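Local coordinates for SSO1986 (Sulfolobus solfataricus, PDB 2X5Q), which belongs to the Cmr7 family and forms part of the CMR ribonucleoprotein complex, a crRNA-containing assembly of CRISPR antiviral defence, at residues A[42-47]-A[161-166]; A[56-61]-A[80-85]. All coordinates share one frame; numbering follows the deposited sequence.

Contact 1 of 2, residues A[42-47]-A[161-166]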
loop_
_atom_site.group_PDB
_atom_site.type_symbol
_atom_site.label_atom_id
_atom_site.label_comp_id
_atom_site.label_asym_id
_atom_site.label_seq_id
_atom_site.Cartn_x
_atom_site.Cartn_y
_atom_site.Cartn_z
ATOM N N GLY A 42 -6.467 -28.258 -1.740
ATOM C CA GLY A 42 -5.942 -27.241 -2.649
ATOM C C GLY A 42 -4.437 -27.114 -2.515
ATOM O O GLY A 42 -3.860 -27.605 -1.543
ATOM N N GLN A 43 -3.802 -26.466 -3.495
ATOM C CA GLN A 43 -2.356 -26.234 -3.475
ATOM C C GLN A 43 -2.119 -24.862 -2.867
ATOM O O GLN A 43 -2.536 -23.854 -3.417
ATOM C CB GLN A 43 -1.705 -26.374 -4.876
ATOM C CG GLN A 43 -2.108 -25.340 -5.961
ATOM C CD GLN A 43 -1.640 -25.726 -7.382
ATOM O OE1 GLN A 43 -2.457 -26.039 -8.266
ATOM N NE2 GLN A 43 -0.325 -25.721 -7.594
ATOM N N HIS A 44 -1.475 -24.845 -1.704
ATOM C CA HIS A 44 -1.256 -23.614 -0.943
ATOM C C HIS A 44 0.137 -23.063 -1.237
ATOM O O HIS A 44 1.109 -23.816 -1.292
ATOM C CB HIS A 44 -1.379 -23.903 0.552
ATOM C CG HIS A 44 -2.602 -24.691 0.920
ATOM N ND1 HIS A 44 -3.875 -24.299 0.566
ATOM C CD2 HIS A 44 -2.744 -25.841 1.626
ATOM C CE1 HIS A 44 -4.751 -25.173 1.032
ATOM N NE2 HIS A 44 -4.092 -26.116 1.687
ATOM N N VAL A 45 0.229 -21.745 -1.402
ATOM C CA VAL A 45 1.508 -21.074 -1.601
ATOM C C VAL A 45 2.360 -21.166 -0.348
ATOM O O VAL A 45 3.537 -21.548 -0.417
ATOM C CB VAL A 45 1.295 -19.608 -2.023
ATOM C CG1 VAL A 45 2.541 -18.764 -1.777
ATOM C CG2 VAL A 45 0.823 -19.542 -3.505
ATOM N N SER A 46 1.777 -20.808 0.801
ATOM C CA SER A 46 2.432 -21.019 2.088
ATOM C C SER A 46 2.469 -22.508 2.399
ATOM O O SER A 46 1.493 -23.229 2.168
ATOM C CB SER A 46 1.728 -20.258 3.199
ATOM O OG SER A 46 1.720 -18.867 2.937
ATOM N N GLN A 47 3.607 -22.963 2.921
ATOM C CA GLN A 47 3.893 -24.389 3.054
ATOM C C GLN A 47 4.533 -24.702 4.402
ATOM O O GLN A 47 5.282 -23.893 4.939
ATOM C CB GLN A 47 4.827 -24.843 1.915
ATOM C CG GLN A 47 4.154 -24.871 0.520
ATOM C CD GLN A 47 5.143 -24.767 -0.640
ATOM O OE1 GLN A 47 6.153 -25.486 -0.672
ATOM N NE2 GLN A 47 4.856 -23.877 -1.605
ATOM N N LYS A 161 -5.024 -27.962 11.025
ATOM C CA LYS A 161 -6.218 -28.293 10.259
ATOM C C LYS A 161 -5.986 -28.092 8.761
ATOM O O LYS A 161 -6.296 -28.998 7.959
ATOM C CB LYS A 161 -7.435 -27.509 10.758
ATOM C CG LYS A 161 -7.956 -27.962 12.120
ATOM C CD LYS A 161 -7.604 -29.435 12.469
ATOM C CE LYS A 161 -7.948 -29.826 13.911
ATOM N NZ LYS A 161 -7.204 -29.013 14.943
ATOM N N ILE A 162 -5.423 -26.943 8.398
ATOM C CA ILE A 162 -5.127 -26.625 7.007
ATOM C C ILE A 162 -4.114 -27.628 6.461
ATOM O O ILE A 162 -4.314 -28.188 5.397
ATOM C CB ILE A 162 -4.561 -25.180 6.823
ATOM C CG1 ILE A 162 -5.528 -24.115 7.348
ATOM C CG2 ILE A 162 -4.308 -24.881 5.349
ATOM C CD1 ILE A 162 -4.895 -22.701 7.466
ATOM N N TYR A 163 -3.042 -27.849 7.211
ATOM C CA TYR A 163 -1.966 -28.753 6.806
ATOM C C TYR A 163 -1.990 -30.016 7.660
ATOM O O TYR A 163 -0.961 -30.431 8.175
ATOM C CB TYR A 163 -0.615 -28.062 6.956
ATOM C CG TYR A 163 -0.508 -26.742 6.234
ATOM C CD1 TYR A 163 -0.091 -26.688 4.909
ATOM C CD2 TYR A 163 -0.818 -25.556 6.866
ATOM C CE1 TYR A 163 0.015 -25.484 4.238
ATOM C CE2 TYR A 163 -0.713 -24.340 6.199
ATOM C CZ TYR A 163 -0.301 -24.311 4.890
ATOM O OH TYR A 163 -0.206 -23.112 4.213
ATOM N N ALA A 164 -3.173 -30.613 7.808
ATOM C CA ALA A 164 -3.382 -31.816 8.634
ATOM C C ALA A 164 -2.434 -32.980 8.315
ATOM O O ALA A 164 -1.799 -33.531 9.211
ATOM C CB ALA A 164 -4.844 -32.281 8.520
ATOM N N LYS A 165 -2.321 -33.348 7.045
ATOM C CA LYS A 165 -1.492 -34.494 6.676
ATOM C C LYS A 165 -0.003 -34.267 6.946
ATOM O O LYS A 165 0.658 -35.086 7.597
ATOM C CB LYS A 165 -1.752 -34.905 5.227
ATOM C CG LYS A 165 -3.049 -35.702 5.107
ATOM C CD LYS A 165 -3.424 -36.004 3.677
ATOM C CE LYS A 165 -4.631 -36.937 3.624
ATOM N NZ LYS A 165 -4.281 -38.381 3.725
ATOM N N ILE A 166 0.511 -33.139 6.482
ATOM C CA ILE A 166 1.909 -32.802 6.730
ATOM C C ILE A 166 2.174 -32.739 8.231
ATOM O O ILE A 166 3.124 -33.348 8.717
ATOM C CB ILE A 166 2.321 -31.486 6.058
ATOM C CG1 ILE A 166 2.162 -31.592 4.535
ATOM C CG2 ILE A 166 3.779 -31.153 6.426
ATOM C CD1 ILE A 166 2.501 -30.292 3.778
HETATM O O HOH W 1 -4.938 -28.460 2.930
#

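Contact 2 of 2, residues A[56-61]-A[80-85]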
loop_
_atom_site.group_PDB
_atom_site.type_symbol
_atom_site.label_atom_id
_atom_site.label_comp_id
_atom_site.label_asym_id
_atom_site.label_seq_id
_atom_site.Cartn_x
_atom_site.Cartn_y
_atom_site.Cartn_z
ATOM N N ILE A 56 5.659 -16.742 3.651
ATOM C CA ILE A 56 4.792 -15.875 4.419
ATOM C C ILE A 56 4.718 -14.511 3.729
ATOM O O ILE A 56 5.740 -13.923 3.403
ATOM C CB ILE A 56 5.315 -15.688 5.863
ATOM C CG1 ILE A 56 5.255 -17.003 6.652
ATOM C CG2 ILE A 56 4.484 -14.625 6.617
ATOM C CD1 ILE A 56 6.560 -17.699 6.790
ATOM N N LEU A 57 3.504 -14.014 3.506
ATOM C CA LEU A 57 3.337 -12.696 2.888
ATOM C C LEU A 57 3.323 -11.585 3.936
ATOM O O LEU A 57 2.569 -11.644 4.908
ATOM C CB LEU A 57 2.068 -12.661 2.038
ATOM C CG LEU A 57 1.848 -11.382 1.230
ATOM C CD1 LEU A 57 2.902 -11.245 0.140
ATOM C CD2 LEU A 57 0.430 -11.395 0.661
ATOM N N VAL A 58 4.148 -10.566 3.714
ATOM C CA VAL A 58 4.210 -9.396 4.579
ATOM C C VAL A 58 3.534 -8.267 3.822
ATOM O O VAL A 58 4.034 -7.805 2.805
ATOM C CB VAL A 58 5.667 -8.997 4.913
ATOM C CG1 VAL A 58 5.703 -7.785 5.908
ATOM C CG2 VAL A 58 6.418 -10.204 5.458
ATOM N N LEU A 59 2.374 -7.850 4.300
ATOM C CA LEU A 59 1.629 -6.789 3.638
ATOM C C LEU A 59 1.969 -5.458 4.284
ATOM O O LEU A 59 1.414 -5.123 5.320
ATOM C CB LEU A 59 0.139 -7.087 3.748
ATOM C CG LEU A 59 -0.741 -6.609 2.610
ATOM C CD1 LEU A 59 -0.321 -7.325 1.335
ATOM C CD2 LEU A 59 -2.215 -6.878 2.964
ATOM N N THR A 60 2.888 -4.705 3.679
ATOM C CA THR A 60 3.306 -3.408 4.233
ATOM C C THR A 60 2.311 -2.304 3.822
ATOM O O THR A 60 1.591 -2.454 2.856
ATOM C CB THR A 60 4.778 -3.039 3.836
ATOM O OG1 THR A 60 4.884 -2.883 2.418
ATOM C CG2 THR A 60 5.762 -4.144 4.268
ATOM N N GLY A 61 2.280 -1.196 4.557
ATOM C CA GLY A 61 1.282 -0.143 4.316
ATOM C C GLY A 61 -0.140 -0.522 4.733
ATOM O O GLY A 61 -1.097 0.155 4.338
ATOM N N TYR A 80 2.700 -3.142 8.889
ATOM C CA TYR A 80 2.500 -4.379 8.151
ATOM C C TYR A 80 1.597 -5.347 8.899
ATOM O O TYR A 80 1.462 -5.301 10.140
ATOM C CB TYR A 80 3.825 -5.089 7.815
ATOM C CG TYR A 80 4.730 -5.280 9.007
ATOM C CD1 TYR A 80 4.552 -6.340 9.893
ATOM C CD2 TYR A 80 5.751 -4.380 9.266
ATOM C CE1 TYR A 80 5.386 -6.503 11.010
ATOM C CE2 TYR A 80 6.580 -4.537 10.355
ATOM C CZ TYR A 80 6.397 -5.591 11.230
ATOM O OH TYR A 80 7.241 -5.703 12.314
ATOM N N VAL A 81 1.002 -6.243 8.125
ATOM C CA VAL A 81 0.350 -7.421 8.678
ATOM C C VAL A 81 0.930 -8.601 7.889
ATOM O O VAL A 81 1.098 -8.507 6.684
ATOM C CB VAL A 81 -1.178 -7.337 8.544
ATOM C CG1 VAL A 81 -1.863 -8.552 9.225
ATOM C CG2 VAL A 81 -1.699 -6.006 9.132
ATOM N N LYS A 82 1.271 -9.683 8.577
ATOM C CA LYS A 82 1.741 -10.897 7.918
ATOM C C LYS A 82 0.652 -11.966 7.927
ATOM O O LYS A 82 -0.254 -11.954 8.766
ATOM C CB LYS A 82 2.996 -11.422 8.607
ATOM C CG LYS A 82 4.147 -10.383 8.668
ATOM C CD LYS A 82 5.379 -10.954 9.322
ATOM C CE LYS A 82 6.103 -9.926 10.167
ATOM N NZ LYS A 82 7.343 -10.511 10.767
ATOM N N GLY A 83 0.729 -12.866 6.954
ATOM C CA GLY A 83 -0.203 -13.963 6.850
ATOM C C GLY A 83 0.292 -15.031 5.898
ATOM O O GLY A 83 1.400 -14.943 5.317
ATOM N N ILE A 84 -0.515 -16.067 5.757
ATOM C CA ILE A 84 -0.175 -17.141 4.845
ATOM C C ILE A 84 -1.108 -17.028 3.666
ATOM O O ILE A 84 -2.179 -16.404 3.759
ATOM C CB ILE A 84 -0.251 -18.533 5.505
ATOM C CG1 ILE A 84 -1.622 -18.793 6.140
ATOM C CG2 ILE A 84 0.881 -18.690 6.535
ATOM C CD1 ILE A 84 -1.785 -20.217 6.610
ATOM N N LEU A 85 -0.677 -17.614 2.555
ATOM C CA LEU A 85 -1.477 -17.685 1.369
ATOM C C LEU A 85 -1.849 -19.139 1.171
ATOM O O LEU A 85 -0.973 -20.019 1.091
ATOM C CB LEU A 85 -0.707 -17.170 0.162
ATOM C CG LEU A 85 -0.485 -15.664 0.080
ATOM C CD1 LEU A 85 0.589 -15.365 -0.962
ATOM C CD2 LEU A 85 -1.804 -14.909 -0.230
#

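Contact 1 of 2, residues A[42-47]-A[161-166]
Tyr163 and His44 meet where a break between two helices packs against a loop of the β-sheet region. Helix 148-162 ends just before Tyr163 and helix 164-169 starts just after it, with Tyr163 as the N-cap residue of the second; the tyrosine at this helix-to-helix junction reaches toward 42-47, the loop that leads from strand 35-38 into strand 47-49. Its chi1 (-54°) sets Tyr163 CG anti to its own carbonyl carbon; at the far end of the ring, OH donates a 2.7 Å hydrogen bond to Ser46 O. The hydroxyl sits well above the carbonyl plane of Ser46, whereas that oxygen lies near the plane of the tyrosine ring, at its edge. Ser46 CB also packs on the hydroxyl, while Ser46 OG turns to other partners, Asn55 O and Leu85 N.

The imidazole of His44 presents its edge to the tyrosine face in an offset edge-to-face pair, ring centroids 5.5 Å apart and planes at 77°. Its closest atom is CD2, 3.8 Å from Tyr163 CE1. One methyl, Ile162 CG2, serves both rings: it makes a CH-pi contact over a face of the imidazole, 4.2 Å from the His44 ring centroid, and also lies over a face of the Tyr163 ring, offset toward the rim. Gly42 O lies over the centre of the opposite face of the imidazole, 3.5 Å above its plane, so the ring is held between the methyl and the carbonyl oxygen. Both ring nitrogens of His44 have partners, which limits rotation of the ring: ND1 pairs with Ser87 N, and NE2 with a water in the imidazole plane, 2.8 Å away. That water donates its other bond, 2.6 Å long, to Ile162 O near the end of helix 148-162.

Contact 2 of 2, residues A[56-61]-A[80-85]
Val58 and Lys82 face each other as a non-hydrogen-bonded antiparallel pair, their CA atoms 4.4 Å apart and their side chains lying side by side, pointing the same way. The lysine can be followed outward. CB rests 3.7 Å from Leu57 O and also touches Ile56 CG2. CG, set anti to its own carbonyl carbon (chi1 -57°), packs against both methyls of Val58, nearest to CG2 at 3.9 Å. CD still touches Val58 CG2; the chain then bends at chi3, and CE carries NZ away from strand 56-60 to a hydrogen bond with Ile185 O. Val58 CG1 meanwhile turns to Tyr80 and meets CB at 3.8 Å, while the Tyr80 ring, heading away, makes an edge-to-face pair with Tyr189.

The backbones form an antiparallel β-sheet pairing inside the large mixed sheet, the strand axes at 160°. Leu57 with Gly83 and Leu59 with Val81 are the hydrogen-bonded pairs, each joined by two N-H to O=C bonds; the shortest is Leu59 N to Val81 O at 2.8 Å. Leu57 O also takes a CA-H···O contact from Lys82 CA at 3.2 Å, and Leu59 O a similar one from Tyr80 CA.

On the sheet face opposite Val58 and Lys82, Leu57 CD2 meets Leu85 CD2 at 4.3 Å, and these two leucines also pack on Phe13 of strand 11-15, which pairs with 80-86, and on Phe120 of strand 117-123. Leu59, on that same face, touches Leu122 and packs on Phe75 of the second subunit; Thr60, on the Val58 face, packs on Pro77 of that subunit.

After strands 11-15 to 35-38 the chain enters the 42-47 loop, turns through the short strand 47-49 into strand 52-60 and, past strands 62-65 and 70-73, returns through strand 80-86, where contact 2 closes a loop with 18 residues between its segments. It then passes through the strands from 88-92 to 139-144 and then helix 148-162 before 161-166 comes back to 42-47, so contact 1 closes a much longer loop with contact 2 nested inside. The two touch directly: Val45 CB packs on Leu85 CB. Segment 42-47 therefore joins the C-terminal end of strand 80-86 to the junction between the helices.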